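Local coordinates for N-isopropylammelide isopropylaminohydrolase (Burkholderia multivorans ATCC 17616, PDB 6NBO), which belongs to the amidohydrolase family of TIM-barrel metalloenzymes and carries zinc ions at the mouth of its barrel, at residues 62-73 with 300-310; 103-113 with 137-148. All blocks are in the same frame, centred on the assembly; numbering follows the deposited sequence.

Contact 1 (62-73 with 300-310). With ZN (zinc ion), chain B; ZN (zinc ion), chain M.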
loop_
_atom_site.group_PDB
_atom_site.type_symbol
_atom_site.label_atom_id
_atom_site.label_comp_id
_atom_site.label_asym_id
_atom_site.label_seq_id
_atom_site.Cartn_x
_atom_site.Cartn_y
_atom_site.Cartn_z
ATOM N N VAL A 62 1.139 6.834 1.247
ATOM C CA VAL A 62 1.458 5.542 0.656
ATOM C C VAL A 62 0.236 4.642 0.783
ATOM O O VAL A 62 -0.275 4.444 1.889
ATOM C CB VAL A 62 2.671 4.888 1.340
ATOM C CG1 VAL A 62 3.014 3.541 0.687
ATOM C CG2 VAL A 62 3.875 5.846 1.309
ATOM N N GLU A 63 -0.219 4.088 -0.340
ATOM C CA GLU A 63 -1.190 3.000 -0.328
ATOM C C GLU A 63 -0.420 1.686 -0.401
ATOM O O GLU A 63 0.134 1.342 -1.446
ATOM C CB GLU A 63 -2.177 3.159 -1.488
ATOM C CG GLU A 63 -3.012 1.910 -1.805
ATOM C CD GLU A 63 -3.848 1.459 -0.639
ATOM O OE1 GLU A 63 -3.273 0.869 0.298
ATOM O OE2 GLU A 63 -5.077 1.695 -0.650
ATOM N N GLY A 64 -0.348 0.964 0.722
ATOM C CA GLY A 64 0.450 -0.244 0.793
ATOM C C GLY A 64 -0.233 -1.517 0.328
ATOM O O GLY A 64 0.417 -2.566 0.261
ATOM N N HIS A 65 -1.536 -1.471 0.021
ATOM C CA HIS A 65 -2.257 -2.673 -0.401
ATOM C C HIS A 65 -3.597 -2.269 -0.993
ATOM O O HIS A 65 -4.540 -1.967 -0.258
ATOM C CB HIS A 65 -2.481 -3.647 0.761
ATOM C CG HIS A 65 -3.124 -4.958 0.380
ATOM N ND1 HIS A 65 -2.517 -6.176 0.600
ATOM C CD2 HIS A 65 -4.344 -5.240 -0.144
ATOM C CE1 HIS A 65 -3.327 -7.151 0.216
ATOM N NE2 HIS A 65 -4.437 -6.608 -0.251
ATOM N N THR A 66 -3.702 -2.268 -2.313
ATOM C CA THR A 66 -5.012 -2.139 -2.933
ATOM C C THR A 66 -5.049 -3.063 -4.146
ATOM O O THR A 66 -4.117 -3.844 -4.389
ATOM C CB THR A 66 -5.318 -0.673 -3.271
ATOM O OG1 THR A 66 -6.706 -0.560 -3.627
ATOM C CG2 THR A 66 -4.443 -0.167 -4.439
ATOM N N HIS A 67 -6.153 -2.978 -4.911
ATOM C CA HIS A 67 -6.411 -3.839 -6.065
ATOM C C HIS A 67 -6.925 -2.901 -7.162
ATOM O O HIS A 67 -8.130 -2.823 -7.402
ATOM C CB HIS A 67 -7.419 -4.953 -5.740
ATOM C CG HIS A 67 -6.926 -5.962 -4.744
ATOM N ND1 HIS A 67 -6.303 -7.129 -5.118
ATOM C CD2 HIS A 67 -6.960 -5.972 -3.388
ATOM C CE1 HIS A 67 -5.992 -7.830 -4.040
ATOM N NE2 HIS A 67 -6.364 -7.140 -2.976
ATOM N N LEU A 68 -5.996 -2.190 -7.821
ATOM C CA LEU A 68 -6.388 -1.163 -8.786
ATOM C C LEU A 68 -7.096 -1.766 -9.988
ATOM O O LEU A 68 -7.891 -1.081 -10.648
ATOM C CB LEU A 68 -5.174 -0.363 -9.276
ATOM C CG LEU A 68 -4.386 0.537 -8.316
ATOM C CD1 LEU A 68 -3.189 1.148 -9.024
ATOM C CD2 LEU A 68 -5.269 1.609 -7.708
ATOM N N ASP A 69 -6.804 -3.029 -10.307
ATOM C CA ASP A 69 -7.422 -3.642 -11.475
ATOM C C ASP A 69 -8.909 -3.904 -11.258
ATOM O O ASP A 69 -9.666 -3.958 -12.232
ATOM C CB ASP A 69 -6.691 -4.943 -11.849
ATOM C CG ASP A 69 -6.698 -5.992 -10.723
ATOM O OD1 ASP A 69 -6.571 -5.617 -9.532
ATOM O OD2 ASP A 69 -6.813 -7.197 -11.045
ATOM N N LYS A 70 -9.345 -4.065 -10.006
ATOM C CA LYS A 70 -10.710 -4.500 -9.707
ATOM C C LYS A 70 -11.694 -3.351 -9.545
ATOM O O LYS A 70 -12.909 -3.587 -9.578
ATOM C CB LYS A 70 -10.761 -5.304 -8.399
ATOM C CG LYS A 70 -10.008 -6.630 -8.318
ATOM C CD LYS A 70 -10.159 -7.158 -6.881
ATOM C CE LYS A 70 -9.257 -8.347 -6.562
ATOM N NZ LYS A 70 -9.702 -9.615 -7.208
ATOM N N THR A 71 -11.197 -2.136 -9.317
ATOM C CA THR A 71 -12.032 -1.032 -8.856
ATOM C C THR A 71 -13.037 -0.614 -9.916
ATOM O O THR A 71 -12.776 -0.693 -11.120
ATOM C CB THR A 71 -11.175 0.181 -8.475
ATOM O OG1 THR A 71 -12.013 1.191 -7.901
ATOM C CG2 THR A 71 -10.456 0.759 -9.694
ATOM N N HIS A 72 -14.207 -0.172 -9.446
ATOM C CA HIS A 72 -15.195 0.487 -10.293
ATOM C C HIS A 72 -15.165 2.003 -10.125
ATOM O O HIS A 72 -16.145 2.683 -10.460
ATOM C CB HIS A 72 -16.594 -0.057 -10.004
ATOM C CG HIS A 72 -16.774 -1.487 -10.410
ATOM N ND1 HIS A 72 -17.984 -1.992 -10.839
ATOM C CD2 HIS A 72 -15.897 -2.519 -10.460
ATOM C CE1 HIS A 72 -17.845 -3.274 -11.129
ATOM N NE2 HIS A 72 -16.589 -3.620 -10.906
ATOM N N TRP A 73 -14.070 2.536 -9.594
ATOM C CA TRP A 73 -13.917 3.981 -9.472
ATOM C C TRP A 73 -14.171 4.646 -10.818
ATOM O O TRP A 73 -13.668 4.193 -11.848
ATOM C CB TRP A 73 -12.516 4.322 -8.969
ATOM C CG TRP A 73 -12.440 5.723 -8.430
ATOM C CD1 TRP A 73 -12.050 6.852 -9.102
ATOM C CD2 TRP A 73 -12.800 6.145 -7.109
ATOM N NE1 TRP A 73 -12.140 7.951 -8.268
ATOM C CE2 TRP A 73 -12.596 7.542 -7.042
ATOM C CE3 TRP A 73 -13.273 5.475 -5.973
ATOM C CZ2 TRP A 73 -12.850 8.280 -5.885
ATOM C CZ3 TRP A 73 -13.528 6.213 -4.823
ATOM C CH2 TRP A 73 -13.313 7.596 -4.789
ATOM N N ILE A 300 2.193 -1.918 7.566
ATOM C CA ILE A 300 1.807 -1.230 6.334
ATOM C C ILE A 300 0.289 -1.089 6.322
ATOM O O ILE A 300 -0.427 -2.081 6.490
ATOM C CB ILE A 300 2.275 -2.026 5.098
ATOM C CG1 ILE A 300 3.789 -2.288 5.136
ATOM C CG2 ILE A 300 1.861 -1.299 3.805
ATOM C CD1 ILE A 300 4.234 -3.376 4.163
ATOM N N GLY A 301 -0.207 0.123 6.108
ATOM C CA GLY A 301 -1.642 0.324 5.973
ATOM C C GLY A 301 -2.090 0.207 4.522
ATOM O O GLY A 301 -1.342 0.505 3.598
ATOM N N GLY A 302 -3.323 -0.256 4.321
ATOM C CA GLY A 302 -3.872 -0.309 2.974
ATOM C C GLY A 302 -5.386 -0.266 2.985
ATOM O O GLY A 302 -6.021 -0.565 3.998
ATOM N N ASN A 303 -5.971 0.108 1.837
ATOM C CA ASN A 303 -7.431 0.066 1.717
ATOM C C ASN A 303 -7.953 -1.348 1.518
ATOM O O ASN A 303 -9.069 -1.652 1.949
ATOM C CB ASN A 303 -7.933 0.908 0.530
ATOM C CG ASN A 303 -8.087 2.371 0.869
ATOM O OD1 ASN A 303 -9.074 2.776 1.491
ATOM N ND2 ASN A 303 -7.111 3.184 0.455
ATOM N N ASP A 304 -7.173 -2.205 0.856
ATOM C CA ASP A 304 -7.680 -3.367 0.132
ATOM C C ASP A 304 -8.514 -2.849 -1.033
ATOM O O ASP A 304 -8.174 -1.822 -1.626
ATOM C CB ASP A 304 -8.502 -4.310 1.027
ATOM C CG ASP A 304 -8.234 -5.772 0.715
ATOM O OD1 ASP A 304 -7.398 -6.041 -0.170
ATOM O OD2 ASP A 304 -8.855 -6.646 1.350
ATOM N N GLY A 305 -9.617 -3.520 -1.357
ATOM C CA GLY A 305 -10.420 -3.091 -2.499
ATOM C C GLY A 305 -11.003 -1.701 -2.317
ATOM O O GLY A 305 -11.201 -1.209 -1.206
ATOM N N VAL A 306 -11.283 -1.048 -3.445
ATOM C CA VAL A 306 -11.941 0.256 -3.452
ATOM C C VAL A 306 -13.111 0.178 -4.427
ATOM O O VAL A 306 -12.903 0.175 -5.646
ATOM C CB VAL A 306 -10.988 1.393 -3.846
ATOM C CG1 VAL A 306 -11.770 2.707 -3.980
ATOM C CG2 VAL A 306 -9.852 1.527 -2.824
ATOM N N ARG A 307 -14.331 0.119 -3.897
ATOM C CA ARG A 307 -15.563 0.166 -4.696
ATOM C C ARG A 307 -15.534 -0.837 -5.851
ATOM O O ARG A 307 -15.609 -0.479 -7.029
ATOM C CB ARG A 307 -15.813 1.584 -5.214
ATOM C CG ARG A 307 -16.030 2.577 -4.098
ATOM C CD ARG A 307 -16.806 3.818 -4.537
ATOM N NE ARG A 307 -16.583 4.864 -3.549
ATOM C CZ ARG A 307 -16.850 6.153 -3.720
ATOM N NH1 ARG A 307 -17.388 6.594 -4.856
ATOM N NH2 ARG A 307 -16.569 7.002 -2.738
ATOM N N ASP A 308 -15.393 -2.112 -5.495
ATOM C CA ASP A 308 -15.341 -3.156 -6.510
ATOM C C ASP A 308 -16.492 -4.121 -6.267
ATOM O O ASP A 308 -17.455 -3.752 -5.588
ATOM C CB ASP A 308 -13.956 -3.835 -6.526
ATOM C CG ASP A 308 -13.555 -4.441 -5.185
ATOM O OD1 ASP A 308 -14.429 -4.903 -4.421
ATOM O OD2 ASP A 308 -12.337 -4.474 -4.915
ATOM N N THR A 309 -16.449 -5.334 -6.830
ATOM C CA THR A 309 -17.570 -6.240 -6.608
ATOM C C THR A 309 -17.487 -6.963 -5.269
ATOM O O THR A 309 -18.467 -7.608 -4.876
ATOM C CB THR A 309 -17.689 -7.280 -7.738
ATOM O OG1 THR A 309 -16.624 -8.236 -7.639
ATOM C CG2 THR A 309 -17.655 -6.609 -9.109
ATOM N N TRP A 310 -16.349 -6.881 -4.574
ATOM C CA TRP A 310 -16.228 -7.432 -3.225
ATOM C C TRP A 310 -16.734 -6.451 -2.174
ATOM O O TRP A 310 -17.446 -6.841 -1.241
ATOM C CB TRP A 310 -14.771 -7.776 -2.897
ATOM C CG TRP A 310 -14.136 -8.887 -3.667
ATOM C CD1 TRP A 310 -13.690 -8.847 -4.956
ATOM C CD2 TRP A 310 -13.811 -10.191 -3.169
ATOM N NE1 TRP A 310 -13.133 -10.055 -5.301
ATOM C CE2 TRP A 310 -13.195 -10.898 -4.222
ATOM C CE3 TRP A 310 -13.997 -10.835 -1.941
ATOM C CZ2 TRP A 310 -12.762 -12.216 -4.085
ATOM C CZ3 TRP A 310 -13.566 -12.144 -1.806
ATOM C CH2 TRP A 310 -12.957 -12.820 -2.873
HETATM ZN ZN ZN B . -6.064 -7.746 -0.820
HETATM ZN ZN ZN M . -8.401 -8.877 0.655
HETATM O O HOH W 1 -10.606 -2.537 -5.874
HETATM O O HOH W 2 -8.079 -9.358 -1.584
#
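The guanidinium of R307 lies with one face against W73, whose CZ3 sits 3.5 Å from R307 CZ, above the middle of the group; V306 CG1 touches the neighbouring CE3. At the H67 ring the partner is in the plane, at the edge: D304 OD1. That oxygen also lies at the edge of the H65 ring, a shared metal explaining both. The zinc ion of chain B is bound by H65 NE2 at 2.1 Å, H67 NE2 and D304 OD1, with H218 completing the set, while D304 OD2 reaches the zinc ion of chain M at 2.4 Å, which H250 and a water also bind. The carboxylate thus bridges the two metals. S249 bonds H65 ND1, which should fix the ring's rotation. Behind the site, E63 OE2 accepts from N303 ND2 at 2.8 Å and also from N303 N, the latter on its syn lone pair. Its chain starts anti to the backbone N (chi1 165°) and bends at chi2 to get there. Its OE1 takes H65 N, so E63 ties strand 56-66 to the turn at N303 beside D304. T66 OG1 donates to D304 O, and T71 OG1 to V306 O at 2.6 Å; the same T71 oxygen accepts from W73 N, an ST turn. One water joins H67 O, V306 N and D308 OD2. Strands 56-66 and 299-301 are the first and last of the barrel, and the HxH pair at the end of the one, with the aspartate just after the other, is the metal-site signature of the amidohydrolase superfamily.

Contact 2 (103-113 with 137-148)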
loop_
_atom_site.group_PDB
_atom_site.type_symbol
_atom_site.label_atom_id
_atom_site.label_comp_id
_atom_site.label_asym_id
_atom_site.label_seq_id
_atom_site.Cartn_x
_atom_site.Cartn_y
_atom_site.Cartn_z
ATOM N N ASP A 103 -12.934 -2.720 -17.729
ATOM C CA ASP A 103 -11.627 -2.320 -18.242
ATOM C C ASP A 103 -10.759 -1.901 -17.059
ATOM O O ASP A 103 -10.910 -0.796 -16.527
ATOM C CB ASP A 103 -11.769 -1.188 -19.259
ATOM C CG ASP A 103 -10.424 -0.627 -19.711
ATOM O OD1 ASP A 103 -9.406 -1.352 -19.646
ATOM O OD2 ASP A 103 -10.393 0.552 -20.129
ATOM N N ALA A 104 -9.838 -2.779 -16.657
ATOM C CA ALA A 104 -8.899 -2.420 -15.600
ATOM C C ALA A 104 -8.041 -1.215 -15.969
ATOM O O ALA A 104 -7.398 -0.645 -15.083
ATOM C CB ALA A 104 -8.001 -3.614 -15.256
ATOM N N GLY A 105 -8.021 -0.813 -17.241
ATOM C CA GLY A 105 -7.246 0.330 -17.681
ATOM C C GLY A 105 -7.806 1.660 -17.223
ATOM O O GLY A 105 -7.153 2.381 -16.461
ATOM N N ALA A 106 -9.012 2.008 -17.680
ATOM C CA ALA A 106 -9.586 3.289 -17.285
ATOM C C ALA A 106 -9.858 3.330 -15.791
ATOM O O ALA A 106 -9.661 4.371 -15.155
ATOM C CB ALA A 106 -10.868 3.565 -18.074
ATOM N N ALA A 107 -10.266 2.197 -15.216
ATOM C CA ALA A 107 -10.576 2.154 -13.795
ATOM C C ALA A 107 -9.331 2.396 -12.954
ATOM O O ALA A 107 -9.338 3.252 -12.060
ATOM C CB ALA A 107 -11.211 0.811 -13.441
ATOM N N SER A 108 -8.258 1.637 -13.210
ATOM C CA SER A 108 -7.043 1.794 -12.416
ATOM C C SER A 108 -6.464 3.192 -12.570
ATOM O O SER A 108 -5.949 3.767 -11.604
ATOM C CB SER A 108 -5.995 0.742 -12.798
ATOM O OG SER A 108 -5.609 0.839 -14.165
ATOM N N LEU A 109 -6.533 3.754 -13.776
ATOM C CA LEU A 109 -5.985 5.092 -13.989
ATOM C C LEU A 109 -6.786 6.131 -13.217
ATOM O O LEU A 109 -6.216 6.954 -12.496
ATOM C CB LEU A 109 -5.962 5.424 -15.478
ATOM C CG LEU A 109 -5.383 6.791 -15.864
ATOM C CD1 LEU A 109 -3.982 6.985 -15.281
ATOM C CD2 LEU A 109 -5.354 6.917 -17.372
ATOM N N ALA A 110 -8.114 6.078 -13.328
ATOM C CA ALA A 110 -8.970 6.997 -12.583
ATOM C C ALA A 110 -8.727 6.894 -11.079
ATOM O O ALA A 110 -8.593 7.915 -10.391
ATOM C CB ALA A 110 -10.439 6.720 -12.916
ATOM N N LEU A 111 -8.661 5.668 -10.542
ATOM C CA LEU A 111 -8.456 5.533 -9.098
ATOM C C LEU A 111 -7.058 5.986 -8.682
ATOM O O LEU A 111 -6.903 6.669 -7.663
ATOM C CB LEU A 111 -8.708 4.088 -8.645
ATOM C CG LEU A 111 -8.442 3.804 -7.159
ATOM C CD1 LEU A 111 -9.171 4.793 -6.244
ATOM C CD2 LEU A 111 -8.787 2.350 -6.783
ATOM N N ALA A 112 -6.029 5.611 -9.442
ATOM C CA ALA A 112 -4.679 6.065 -9.105
ATOM C C ALA A 112 -4.578 7.585 -9.183
ATOM O O ALA A 112 -3.886 8.213 -8.372
ATOM C CB ALA A 112 -3.647 5.414 -10.020
ATOM N N ARG A 113 -5.274 8.195 -10.144
ATOM C CA ARG A 113 -5.282 9.653 -10.196
ATOM C C ARG A 113 -6.018 10.252 -9.002
ATOM O O ARG A 113 -5.621 11.310 -8.497
ATOM C CB ARG A 113 -5.877 10.118 -11.526
ATOM C CG ARG A 113 -4.823 10.119 -12.631
ATOM C CD ARG A 113 -5.345 10.562 -13.983
ATOM N NE ARG A 113 -4.230 10.843 -14.880
ATOM C CZ ARG A 113 -4.304 10.799 -16.199
ATOM N NH1 ARG A 113 -5.448 10.480 -16.788
ATOM N NH2 ARG A 113 -3.232 11.072 -16.930
ATOM N N HIS A 137 -5.179 -8.199 -17.161
ATOM C CA HIS A 137 -5.262 -7.197 -16.100
ATOM C C HIS A 137 -3.898 -6.576 -15.835
ATOM O O HIS A 137 -3.790 -5.362 -15.621
ATOM C CB HIS A 137 -5.811 -7.810 -14.808
ATOM C CG HIS A 137 -7.108 -8.541 -14.978
ATOM N ND1 HIS A 137 -8.220 -7.972 -15.561
ATOM C CD2 HIS A 137 -7.471 -9.800 -14.628
ATOM C CE1 HIS A 137 -9.209 -8.850 -15.569
ATOM N NE2 HIS A 137 -8.780 -9.966 -15.008
ATOM N N LEU A 138 -2.848 -7.398 -15.819
ATOM C CA LEU A 138 -1.496 -6.875 -15.647
ATOM C C LEU A 138 -1.164 -5.836 -16.713
ATOM O O LEU A 138 -0.670 -4.746 -16.399
ATOM C CB LEU A 138 -0.489 -8.024 -15.684
ATOM C CG LEU A 138 0.961 -7.562 -15.575
ATOM C CD1 LEU A 138 1.175 -6.845 -14.232
ATOM C CD2 LEU A 138 1.915 -8.754 -15.736
ATOM N N HIS A 139 -1.419 -6.158 -17.983
ATOM C CA HIS A 139 -1.101 -5.218 -19.057
ATOM C C HIS A 139 -1.843 -3.895 -18.886
ATOM O O HIS A 139 -1.286 -2.827 -19.161
ATOM C CB HIS A 139 -1.418 -5.834 -20.425
ATOM C CG HIS A 139 -0.454 -6.906 -20.844
ATOM N ND1 HIS A 139 0.911 -6.780 -20.702
ATOM C CD2 HIS A 139 -0.661 -8.125 -21.399
ATOM C CE1 HIS A 139 1.505 -7.877 -21.140
ATOM N NE2 HIS A 139 0.573 -8.707 -21.571
ATOM N N ARG A 140 -3.104 -3.940 -18.437
ATOM C CA ARG A 140 -3.847 -2.694 -18.237
ATOM C C ARG A 140 -3.251 -1.857 -17.110
ATOM O O ARG A 140 -3.138 -0.631 -17.230
ATOM C CB ARG A 140 -5.323 -2.989 -17.960
ATOM C CG ARG A 140 -6.057 -3.743 -19.087
ATOM C CD ARG A 140 -6.180 -2.932 -20.378
ATOM N NE ARG A 140 -4.920 -2.810 -21.112
ATOM C CZ ARG A 140 -4.475 -3.685 -22.010
ATOM N NH1 ARG A 140 -3.309 -3.474 -22.613
ATOM N NH2 ARG A 140 -5.186 -4.769 -22.304
ATOM N N VAL A 141 -2.870 -2.497 -16.003
ATOM C CA VAL A 141 -2.255 -1.744 -14.913
ATOM C C VAL A 141 -0.865 -1.260 -15.308
ATOM O O VAL A 141 -0.457 -0.155 -14.922
ATOM C CB VAL A 141 -2.229 -2.599 -13.631
ATOM C CG1 VAL A 141 -1.503 -1.856 -12.503
ATOM C CG2 VAL A 141 -3.663 -2.933 -13.215
ATOM N N LEU A 142 -0.120 -2.048 -16.099
ATOM C CA LEU A 142 1.171 -1.560 -16.594
ATOM C C LEU A 142 1.004 -0.317 -17.462
ATOM O O LEU A 142 1.836 0.599 -17.409
ATOM C CB LEU A 142 1.905 -2.656 -17.371
ATOM C CG LEU A 142 2.433 -3.838 -16.558
ATOM C CD1 LEU A 142 2.864 -4.952 -17.490
ATOM C CD2 LEU A 142 3.590 -3.434 -15.644
ATOM N N ASP A 143 -0.049 -0.277 -18.294
ATOM C CA ASP A 143 -0.349 0.936 -19.056
ATOM C C ASP A 143 -0.579 2.113 -18.121
ATOM O O ASP A 143 -0.059 3.214 -18.340
ATOM C CB ASP A 143 -1.596 0.748 -19.929
ATOM C CG ASP A 143 -1.387 -0.211 -21.089
ATOM O OD1 ASP A 143 -0.230 -0.498 -21.455
ATOM O OD2 ASP A 143 -2.411 -0.663 -21.646
ATOM N N THR A 144 -1.408 1.904 -17.094
ATOM C CA THR A 144 -1.669 2.961 -16.125
ATOM C C THR A 144 -0.378 3.430 -15.467
ATOM O O THR A 144 -0.148 4.638 -15.329
ATOM C CB THR A 144 -2.660 2.468 -15.071
ATOM O OG1 THR A 144 -3.970 2.418 -15.642
ATOM C CG2 THR A 144 -2.673 3.402 -13.862
ATOM N N ARG A 145 0.485 2.489 -15.069
ATOM C CA ARG A 145 1.754 2.857 -14.444
ATOM C C ARG A 145 2.616 3.708 -15.380
ATOM O O ARG A 145 3.215 4.700 -14.950
ATOM C CB ARG A 145 2.502 1.601 -14.014
ATOM C CG ARG A 145 3.892 1.858 -13.448
ATOM C CD ARG A 145 4.396 0.650 -12.666
ATOM N NE ARG A 145 5.035 -0.378 -13.495
ATOM C CZ ARG A 145 5.541 -1.501 -12.989
ATOM N NH1 ARG A 145 5.454 -1.708 -11.685
ATOM N NH2 ARG A 145 6.126 -2.412 -13.768
ATOM N N GLU A 146 2.687 3.341 -16.662
ATOM C CA GLU A 146 3.466 4.133 -17.605
ATOM C C GLU A 146 2.885 5.535 -17.776
ATOM O O GLU A 146 3.630 6.522 -17.837
ATOM C CB GLU A 146 3.550 3.415 -18.953
ATOM C CG GLU A 146 4.407 4.152 -19.975
ATOM C CD GLU A 146 5.856 4.309 -19.529
ATOM O OE1 GLU A 146 6.341 3.462 -18.745
ATOM O OE2 GLU A 146 6.510 5.285 -19.960
ATOM N N THR A 147 1.554 5.647 -17.866
ATOM C CA THR A 147 0.923 6.965 -17.967
ATOM C C THR A 147 1.273 7.856 -16.779
ATOM O O THR A 147 1.433 9.076 -16.937
ATOM C CB THR A 147 -0.598 6.810 -18.085
ATOM O OG1 THR A 147 -0.911 6.171 -19.328
ATOM C CG2 THR A 147 -1.309 8.167 -18.042
ATOM N N LEU A 148 1.413 7.269 -15.589
ATOM C CA LEU A 148 1.665 8.015 -14.364
ATOM C C LEU A 148 3.140 8.033 -13.963
ATOM O O LEU A 148 3.450 8.372 -12.817
ATOM C CB LEU A 148 0.812 7.442 -13.229
ATOM C CG LEU A 148 -0.699 7.552 -13.458
ATOM C CD1 LEU A 148 -1.428 6.893 -12.310
ATOM C CD2 LEU A 148 -1.113 9.023 -13.579
HETATM O O HOH W 3 -4.633 2.764 -18.303
HETATM O O HOH W 4 -0.380 11.644 -16.391
#
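Two helices of the TIM-barrel's outer layer, 104-117 and 136-147, pack side by side; the axes of the segments 104-113 and 137-147 approach to 8.1 Å and cross at -40°. Small residues permit that closeness. Where the backbones come nearest, G105 faces R140, with G105 N 3.5 Å from R140 CB, and A104 CB rests against the same carbon. R140 CD still passes D103 OD1; beyond it the chain, bent at chi2 and chi3, leads away, and the guanidinium meets D143 OD2 almost in its own plane, a salt bridge (NH1 to OD2 3.1 Å). The helix 104-117 starts at D103, an N-cap whose OD1 accepts from G105 N and OD2 from A106 N, both from above the carboxylate plane. In the middle of the interface the side chains are polar: T144 OG1 lies 2.7 Å from S108 OG. The serine hydroxyl stands between its backbone N and carbonyl carbon (chi1 61°) and lies close to A104 O, one turn back, at a distance so short that its exact value is doubtful. A water links T144 OG1 to G105 O. Toward the end of helix 136-147 the contact becomes largely apolar, with R113 along its border. L148, the first residue beyond the helix, puts CG 3.8 Å from L109 CD1 and CD1 3.5 Å from A112 CB. L109 CD1 also lies over one face of the R113 guanidinium, offset toward its rim. At the edge of that guanidinium, in its plane, a water accepts from R113 NH2 at 3.0 Å and donates to T147 O.

In the fold
Contact 1 is the deeper of the two: 17 of its 21 touching residues are buried and its centre lies about 9 Å from that of the chain, against 7 of 13 and about 16 Å for contact 2. The first joins strand ends and loops through metal bonds and buried hydrogen bonds; the second joins two outer helices through small residues, a hydroxyl pair and leucine packing. They share no element but touch directly, since the loop 68-71 lies under helix 104-117: T71 O approaches A107 CB at 3.2 Å and L68 O approaches S108 CB. Along the chain, both segments of contact 2 fall between those of contact 1.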